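Local coordinates for putative cell surface hydrolase (Lactobacillus plantarum, PDB 3LP5), which is a putative cell surface hydrolase of the alpha/beta hydrolase clan whose substrate is not established, at residues 19-30 and 219-228; 88-98 and 121-129. All blocks are in the same frame, centred on the assembly; numbering follows the deposited sequence.

Interaction 1: residues 19-30 and 219-228. With NA (sodium ion), chain C.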
# COMPACT_ATOMS: atom_id res chain seq x y z
N ARG A 19 -6.47 -10.72 -6.56
CA ARG A 19 -5.91 -10.76 -5.22
C ARG A 19 -6.38 -9.57 -4.39
O ARG A 19 -6.91 -9.74 -3.27
CB ARG A 19 -4.38 -10.82 -5.22
CG ARG A 19 -3.86 -11.09 -3.82
CD ARG A 19 -2.39 -10.76 -3.61
NE ARG A 19 -1.48 -11.60 -4.40
CZ ARG A 19 -0.97 -12.75 -3.98
NH1 ARG A 19 -1.28 -13.25 -2.78
NH2 ARG A 19 -0.17 -13.42 -4.76
N PHE A 20 -6.19 -8.36 -4.92
CA PHE A 20 -6.69 -7.15 -4.22
C PHE A 20 -8.15 -7.25 -3.76
O PHE A 20 -8.45 -7.03 -2.57
CB PHE A 20 -6.46 -5.91 -5.06
CG PHE A 20 -6.71 -4.60 -4.34
CD1 PHE A 20 -5.75 -4.07 -3.46
CD2 PHE A 20 -7.89 -3.91 -4.55
CE1 PHE A 20 -5.95 -2.85 -2.83
CE2 PHE A 20 -8.16 -2.67 -3.93
CZ PHE A 20 -7.17 -2.12 -3.05
N ASP A 21 -9.06 -7.59 -4.68
CA ASP A 21 -10.48 -7.67 -4.38
C ASP A 21 -10.75 -8.75 -3.31
O ASP A 21 -11.55 -8.55 -2.41
CB ASP A 21 -11.27 -8.01 -5.64
CG ASP A 21 -11.34 -6.81 -6.66
OD1 ASP A 21 -10.68 -5.76 -6.42
OD2 ASP A 21 -12.06 -6.92 -7.68
N SER A 22 -10.06 -9.87 -3.43
CA SER A 22 -10.17 -10.91 -2.44
C SER A 22 -9.72 -10.45 -1.07
O SER A 22 -10.40 -10.75 -0.07
CB SER A 22 -9.36 -12.14 -2.85
OG SER A 22 -9.99 -12.73 -3.97
N LEU A 23 -8.59 -9.73 -1.01
CA LEU A 23 -8.12 -9.17 0.24
C LEU A 23 -9.14 -8.28 0.91
O LEU A 23 -9.33 -8.40 2.12
CB LEU A 23 -6.79 -8.37 0.08
CG LEU A 23 -5.59 -9.22 -0.40
CD1 LEU A 23 -4.32 -8.35 -0.60
CD2 LEU A 23 -5.33 -10.36 0.59
N ILE A 24 -9.76 -7.37 0.17
CA ILE A 24 -10.75 -6.44 0.74
C ILE A 24 -11.98 -7.16 1.26
O ILE A 24 -12.46 -6.90 2.36
CB ILE A 24 -11.25 -5.40 -0.31
CG1 ILE A 24 -10.08 -4.73 -1.04
CG2 ILE A 24 -12.23 -4.36 0.32
CD1 ILE A 24 -9.45 -3.62 -0.38
N THR A 25 -12.51 -8.08 0.46
CA THR A 25 -13.66 -8.87 0.92
C THR A 25 -13.35 -9.60 2.22
O THR A 25 -14.14 -9.59 3.17
CB THR A 25 -14.04 -9.89 -0.14
OG1 THR A 25 -14.25 -9.19 -1.34
CG2 THR A 25 -15.34 -10.57 0.20
N GLU A 26 -12.22 -10.28 2.24
CA GLU A 26 -11.87 -11.05 3.40
C GLU A 26 -11.54 -10.16 4.59
O GLU A 26 -11.95 -10.46 5.69
CB GLU A 26 -10.73 -12.00 3.06
CG GLU A 26 -11.28 -13.39 2.73
CD GLU A 26 -12.29 -13.44 1.54
OE1 GLU A 26 -13.47 -13.87 1.76
OE2 GLU A 26 -11.88 -13.07 0.38
N LEU A 27 -10.84 -9.05 4.37
CA LEU A 27 -10.55 -8.14 5.45
C LEU A 27 -11.89 -7.68 6.12
O LEU A 27 -12.01 -7.65 7.36
CB LEU A 27 -9.74 -6.96 4.89
CG LEU A 27 -9.29 -5.90 5.88
CD1 LEU A 27 -8.48 -6.49 7.02
CD2 LEU A 27 -8.53 -4.71 5.20
N GLY A 28 -12.89 -7.38 5.29
CA GLY A 28 -14.23 -6.98 5.82
C GLY A 28 -14.92 -8.05 6.66
O GLY A 28 -15.40 -7.78 7.76
N LYS A 29 -14.92 -9.28 6.15
CA LYS A 29 -15.41 -10.40 6.87
C LYS A 29 -14.61 -10.74 8.13
O LYS A 29 -15.21 -11.06 9.13
CB LYS A 29 -15.51 -11.61 5.96
CG LYS A 29 -16.68 -11.47 5.00
CD LYS A 29 -17.12 -12.79 4.43
CE LYS A 29 -16.58 -12.96 3.02
NZ LYS A 29 -16.97 -14.32 2.51
N GLU A 30 -13.29 -10.70 8.10
CA GLU A 30 -12.54 -11.07 9.32
C GLU A 30 -12.54 -9.97 10.40
O GLU A 30 -12.50 -10.30 11.57
CB GLU A 30 -11.10 -11.52 9.02
CG GLU A 30 -10.98 -12.86 8.25
CD GLU A 30 -11.47 -14.05 9.05
OE1 GLU A 30 -10.91 -14.31 10.15
OE2 GLU A 30 -12.41 -14.75 8.60
N GLN A 219 -2.27 -17.90 1.09
CA GLN A 219 -1.54 -16.63 1.15
C GLN A 219 -2.41 -15.41 1.49
O GLN A 219 -1.94 -14.51 2.20
CB GLN A 219 -0.53 -16.40 -0.01
CG GLN A 219 -1.10 -16.29 -1.39
CD GLN A 219 -0.09 -16.55 -2.53
OE1 GLN A 219 0.50 -17.63 -2.67
NE2 GLN A 219 0.04 -15.58 -3.40
N ASN A 220 -3.63 -15.33 0.95
CA ASN A 220 -4.53 -14.22 1.31
C ASN A 220 -4.93 -14.20 2.80
O ASN A 220 -5.04 -13.15 3.42
CB ASN A 220 -5.78 -14.23 0.41
CG ASN A 220 -5.43 -13.97 -1.08
OD1 ASN A 220 -4.33 -13.52 -1.39
ND2 ASN A 220 -6.37 -14.27 -1.99
N LYS A 221 -5.16 -15.37 3.38
CA LYS A 221 -5.45 -15.43 4.83
C LYS A 221 -4.33 -14.86 5.70
O LYS A 221 -4.62 -14.14 6.63
CB LYS A 221 -5.77 -16.85 5.30
CG LYS A 221 -7.14 -17.36 4.76
CD LYS A 221 -7.72 -18.52 5.65
CE LYS A 221 -7.11 -19.89 5.36
NZ LYS A 221 -7.03 -20.79 6.57
N GLN A 222 -3.09 -15.20 5.39
CA GLN A 222 -1.91 -14.67 6.09
C GLN A 222 -1.80 -13.17 5.89
O GLN A 222 -1.53 -12.46 6.85
CB GLN A 222 -0.62 -15.30 5.55
CG GLN A 222 -0.50 -16.76 5.93
CD GLN A 222 0.74 -17.51 5.36
OE1 GLN A 222 0.71 -18.72 5.30
NE2 GLN A 222 1.80 -16.82 5.04
N ILE A 223 -2.00 -12.70 4.67
CA ILE A 223 -1.91 -11.30 4.39
C ILE A 223 -2.98 -10.52 5.15
O ILE A 223 -2.67 -9.49 5.78
CB ILE A 223 -1.97 -11.01 2.89
CG1 ILE A 223 -0.67 -11.53 2.25
CG2 ILE A 223 -2.10 -9.48 2.64
CD1 ILE A 223 -0.63 -11.39 0.76
N VAL A 224 -4.23 -11.00 5.13
CA VAL A 224 -5.34 -10.32 5.89
C VAL A 224 -5.01 -10.37 7.38
O VAL A 224 -5.22 -9.39 8.08
CB VAL A 224 -6.71 -11.02 5.60
CG1 VAL A 224 -7.83 -10.59 6.61
CG2 VAL A 224 -7.12 -10.66 4.17
N SER A 225 -4.41 -11.48 7.85
CA SER A 225 -4.07 -11.57 9.25
C SER A 225 -3.03 -10.44 9.60
O SER A 225 -3.13 -9.80 10.62
CB SER A 225 -3.48 -12.93 9.59
OG SER A 225 -3.16 -12.99 10.98
N LEU A 226 -2.08 -10.18 8.70
CA LEU A 226 -1.01 -9.21 8.96
C LEU A 226 -1.52 -7.80 8.88
O LEU A 226 -1.03 -6.89 9.58
CB LEU A 226 0.15 -9.41 7.99
CG LEU A 226 0.89 -10.76 8.16
CD1 LEU A 226 1.79 -10.95 6.96
CD2 LEU A 226 1.72 -10.83 9.46
N ILE A 227 -2.44 -7.58 7.94
CA ILE A 227 -3.00 -6.25 7.78
C ILE A 227 -3.72 -5.93 9.08
O ILE A 227 -3.48 -4.85 9.68
CB ILE A 227 -3.99 -6.13 6.60
CG1 ILE A 227 -3.28 -6.19 5.25
CG2 ILE A 227 -4.88 -4.89 6.74
CD1 ILE A 227 -4.26 -6.46 4.07
N ARG A 228 -4.52 -6.86 9.54
CA ARG A 228 -5.20 -6.67 10.86
C ARG A 228 -4.25 -6.41 12.06
O ARG A 228 -4.43 -5.46 12.82
CB ARG A 228 -6.12 -7.84 11.15
CG ARG A 228 -7.33 -7.83 10.25
CD ARG A 228 -8.20 -9.07 10.52
NE ARG A 228 -8.66 -9.08 11.91
CZ ARG A 228 -8.97 -10.17 12.60
NH1 ARG A 228 -8.91 -11.37 12.03
NH2 ARG A 228 -9.43 -10.06 13.84
NA NA C . -15.59 -6.01 9.32
O HOH W 1 -16.27 -4.57 7.57
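Val224 of helix 217-231 lies against Leu23 and Leu27 of helix 17-30 and fits as a knob into the hole they form with Glu26 and Glu30, a worked example of how segments 19-30 and 219-228, whose axes approach to 9.7 Å and cross at -57°, interlock through one branched residue. The two methyls divide the work: Val224 CG1 rests 3.8 Å from Leu27 CA, while CG2 meets the Leu23 carbonyl and Glu26 CB. Beside the knob, Leu23 CD2 approaches Ile223 CG2 at 3.9 Å, and Leu27 crosses Ile227 at about a right angle, Leu27 CD1 also reaching Arg228 CG.

Arg19 can be followed outward. Its CB points toward the other helix, and with CG anti to the backbone N (chi1 -171°) CG comes 3.5 Å from Asn220 OD1. CD passes the same oxygen; a bend at chi3 then turns the guanidinium so that NH1 donates a weak, bent bond to Asn220 OD1 (3.4 Å, 127°). The edge of the Arg19 guanidinium faces the nearly coplanar amide of Gln219, and NH2 bonds the Thr212 carbonyl. Cutting this side chain back to an alanine would probably leave the Thr212 carbonyl without this donor and open a gap beside Asn220 and Ile223.

At the far end the Glu30 carbonyl oxygen sits over the centre of one face of the Arg228 guanidinium, 3.6 Å above it, while Arg228 NH2 salt-bridges Glu234. Nonpolar interlocking thus carries the middle of this buried contact, and arginines bound mainly to other parts of the chain finish its ends.

Interaction 2: residues 88-98 and 121-129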
# COMPACT_ATOMS: atom_id res chain seq x y z
N PHE A 88 -6.62 12.30 -3.25
CA PHE A 88 -6.39 12.58 -1.85
C PHE A 88 -6.89 13.98 -1.55
O PHE A 88 -7.57 14.21 -0.57
CB PHE A 88 -4.89 12.45 -1.54
CG PHE A 88 -4.55 12.55 -0.10
CD1 PHE A 88 -4.72 11.43 0.73
CD2 PHE A 88 -4.06 13.73 0.42
CE1 PHE A 88 -4.37 11.48 2.10
CE2 PHE A 88 -3.75 13.82 1.80
CZ PHE A 88 -3.90 12.67 2.64
N LYS A 89 -6.56 14.94 -2.41
CA LYS A 89 -7.03 16.31 -2.16
C LYS A 89 -8.52 16.43 -2.22
O LYS A 89 -9.08 17.14 -1.42
CB LYS A 89 -6.34 17.35 -3.05
CG LYS A 89 -4.89 17.51 -2.64
CD LYS A 89 -4.32 18.76 -3.21
CE LYS A 89 -4.32 18.66 -4.70
NZ LYS A 89 -3.44 19.71 -5.27
N ALA A 90 -9.17 15.70 -3.11
CA ALA A 90 -10.64 15.72 -3.16
C ALA A 90 -11.22 15.19 -1.86
O ALA A 90 -12.20 15.70 -1.35
CB ALA A 90 -11.15 14.90 -4.35
N LEU A 91 -10.57 14.17 -1.29
CA LEU A 91 -11.05 13.59 -0.03
C LEU A 91 -10.85 14.51 1.19
O LEU A 91 -11.71 14.64 2.04
CB LEU A 91 -10.34 12.26 0.19
CG LEU A 91 -10.77 11.12 -0.71
CD1 LEU A 91 -9.65 10.03 -0.61
CD2 LEU A 91 -12.15 10.59 -0.26
N VAL A 92 -9.71 15.19 1.27
CA VAL A 92 -9.54 16.07 2.37
C VAL A 92 -10.43 17.31 2.25
O VAL A 92 -10.72 17.94 3.28
CB VAL A 92 -8.08 16.41 2.71
CG1 VAL A 92 -7.08 15.33 2.22
CG2 VAL A 92 -7.72 17.87 2.44
N LYS A 93 -10.89 17.63 1.04
CA LYS A 93 -11.91 18.70 0.84
C LYS A 93 -13.34 18.28 1.19
O LYS A 93 -14.23 19.14 1.28
CB LYS A 93 -11.88 19.26 -0.59
CG LYS A 93 -10.67 20.15 -0.86
CD LYS A 93 -10.95 21.06 -2.09
CE LYS A 93 -10.52 22.55 -1.86
NZ LYS A 93 -9.08 22.86 -2.26
N THR A 94 -13.58 17.01 1.40
CA THR A 94 -14.91 16.50 1.70
C THR A 94 -15.00 16.05 3.17
O THR A 94 -15.98 16.36 3.88
CB THR A 94 -15.22 15.33 0.78
OG1 THR A 94 -15.16 15.80 -0.57
CG2 THR A 94 -16.61 14.75 1.00
N TYR A 95 -13.96 15.36 3.63
CA TYR A 95 -13.97 14.76 4.94
C TYR A 95 -12.90 15.35 5.82
O TYR A 95 -11.79 15.61 5.39
CB TYR A 95 -13.75 13.24 4.83
CG TYR A 95 -14.78 12.55 3.98
CD1 TYR A 95 -16.01 12.21 4.50
CD2 TYR A 95 -14.50 12.18 2.66
CE1 TYR A 95 -16.97 11.54 3.73
CE2 TYR A 95 -15.47 11.52 1.87
CZ TYR A 95 -16.70 11.21 2.41
OH TYR A 95 -17.65 10.55 1.64
N HIS A 96 -13.21 15.48 7.08
CA HIS A 96 -12.25 16.00 8.01
C HIS A 96 -11.49 14.82 8.70
O HIS A 96 -11.97 14.19 9.68
CB HIS A 96 -13.02 16.90 8.98
CG HIS A 96 -12.16 17.58 9.99
ND1 HIS A 96 -12.60 17.87 11.28
CD2 HIS A 96 -10.86 17.99 9.94
CE1 HIS A 96 -11.63 18.45 11.96
NE2 HIS A 96 -10.56 18.54 11.17
N PHE A 97 -10.32 14.49 8.19
CA PHE A 97 -9.46 13.56 8.89
C PHE A 97 -8.08 14.17 8.92
O PHE A 97 -7.68 14.79 7.92
CB PHE A 97 -9.48 12.18 8.25
CG PHE A 97 -9.07 12.17 6.80
CD1 PHE A 97 -7.78 11.79 6.44
CD2 PHE A 97 -9.99 12.50 5.78
CE1 PHE A 97 -7.40 11.79 5.07
CE2 PHE A 97 -9.62 12.49 4.42
CZ PHE A 97 -8.34 12.13 4.06
N ASN A 98 -7.36 14.07 10.02
CA ASN A 98 -6.00 14.59 9.98
C ASN A 98 -4.92 13.54 10.16
O ASN A 98 -3.76 13.87 10.30
CB ASN A 98 -5.80 15.85 10.84
CG ASN A 98 -5.86 15.54 12.31
OD1 ASN A 98 -6.01 14.38 12.71
ND2 ASN A 98 -5.73 16.57 13.13
N LYS A 121 3.21 16.63 1.52
CA LYS A 121 3.49 17.99 2.05
C LYS A 121 2.53 19.08 1.50
O LYS A 121 2.54 20.16 2.02
CB LYS A 121 4.93 18.42 1.74
CG LYS A 121 5.18 18.64 0.24
CD LYS A 121 6.62 19.05 0.03
CE LYS A 121 7.20 18.59 -1.31
NZ LYS A 121 8.23 19.59 -1.63
N GLU A 122 1.72 18.82 0.47
CA GLU A 122 0.78 19.84 -0.03
C GLU A 122 -0.46 19.89 0.82
O GLU A 122 -1.20 20.86 0.70
CB GLU A 122 0.35 19.62 -1.50
CG GLU A 122 1.51 19.70 -2.53
CD GLU A 122 1.11 19.30 -3.96
OE1 GLU A 122 -0.09 19.26 -4.33
OE2 GLU A 122 2.04 19.03 -4.75
N SER A 123 -0.71 18.85 1.64
CA SER A 123 -1.81 18.84 2.62
C SER A 123 -1.15 18.78 3.99
O SER A 123 -1.19 17.72 4.65
CB SER A 123 -2.73 17.62 2.43
OG SER A 123 -2.98 17.35 1.08
N PRO A 124 -0.50 19.88 4.42
CA PRO A 124 0.43 19.73 5.53
C PRO A 124 -0.23 19.42 6.90
O PRO A 124 0.46 18.99 7.82
CB PRO A 124 1.19 21.09 5.56
CG PRO A 124 0.29 22.09 4.88
CD PRO A 124 -0.57 21.26 3.89
N LYS A 125 -1.55 19.60 7.02
CA LYS A 125 -2.24 19.28 8.28
C LYS A 125 -2.67 17.80 8.40
O LYS A 125 -3.25 17.41 9.41
CB LYS A 125 -3.49 20.17 8.47
CG LYS A 125 -3.31 21.77 8.54
CD LYS A 125 -1.87 22.22 8.90
CE LYS A 125 -1.60 22.22 10.42
NZ LYS A 125 -2.45 23.27 11.06
N VAL A 126 -2.43 17.01 7.36
CA VAL A 126 -2.87 15.62 7.31
C VAL A 126 -1.67 14.69 7.40
O VAL A 126 -0.77 14.73 6.52
CB VAL A 126 -3.66 15.36 6.02
CG1 VAL A 126 -4.36 14.00 6.06
CG2 VAL A 126 -4.68 16.44 5.82
N HIS A 127 -1.60 13.87 8.43
CA HIS A 127 -0.40 13.00 8.58
C HIS A 127 -0.69 11.50 8.39
O HIS A 127 -1.76 11.05 8.75
CB HIS A 127 0.26 13.26 9.92
CG HIS A 127 0.55 14.71 10.16
ND1 HIS A 127 -0.23 15.49 10.99
CD2 HIS A 127 1.47 15.54 9.61
CE1 HIS A 127 0.22 16.74 10.98
NE2 HIS A 127 1.25 16.79 10.14
N ILE A 128 0.29 10.77 7.84
CA ILE A 128 0.17 9.32 7.71
C ILE A 128 0.78 8.71 8.96
O ILE A 128 1.78 9.19 9.44
CB ILE A 128 0.83 8.81 6.43
CG1 ILE A 128 0.58 7.30 6.24
CG2 ILE A 128 2.32 9.20 6.37
CD1 ILE A 128 1.18 6.81 5.05
N ASP A 129 0.15 7.69 9.52
CA ASP A 129 0.66 7.03 10.73
C ASP A 129 1.40 5.74 10.36
O ASP A 129 2.49 5.43 10.92
CB ASP A 129 -0.50 6.64 11.67
CG ASP A 129 -1.15 7.84 12.37
OD1 ASP A 129 -0.63 8.99 12.24
OD2 ASP A 129 -2.18 7.66 13.08
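Asn98 and Val126 bring the two backbones within 4.2 Å, CA to CA, where His127 N donates an almost straight hydrogen bond (2.9 Å, 176°) to Asn98 O from well above the carbonyl plane. The same oxygen receives a CA-H...O contact from Val126, so two neighbouring groups converge on it as the chains fall into line for strand pairing. Just before, a type I turn from Ser123 to Val126 brings the chain round to the strand.

Val126 is the central side chain. With CG1 anti to the backbone N (chi1 -169°), that methyl reaches both Phe88 CZ at 3.7 Å and Phe97 CE1 at 3.9 Å. Ser123 approaches the edge of the Phe88 ring, its OG 3.7 Å from CE2, and within the helix Val92 CG1 lies over one face of that ring, offset from its centre. Toward the outside of the contact, Lys89 NZ forms a salt bridge with Glu122 OE1, an oxygen that also accepts from Asn85.

Phe88 carries the contact inward, its ring meeting those of Phe115 on helix 107-118 and Phe100 on strand 99-105. The contact thus joins the end of helix 74-92 and the turn after helix 107-118 to the beginnings of the parallel neighbours, strands 99-105 and 127-134.

Overall arrangement
Interactions 1 and 2 illustrate how parts of an alpha/beta hydrolase fold pack at separate places around one mostly parallel sheet. Their centres lie 26 Å apart and their nearest atoms about 12 Å, without touching; along the chain, both segments of interaction 2 fall between those of interaction 1. Strand 99-105 relates them: interaction 2 packs by its start, whereas in interaction 1 Arg19 touches His105, its last residue. The sequence around Gly104, Ser106 and Gly108 resembles a nucleophile elbow; if it is one, the Arg19 end of interaction 1 would probably lie near the active site. Gly28 of helix 17-30, which does not touch 219-228, binds a sodium ion through its carbonyl oxygen (Gly28 O to sodium 2.4 Å), with Thr31, Lys33 and water.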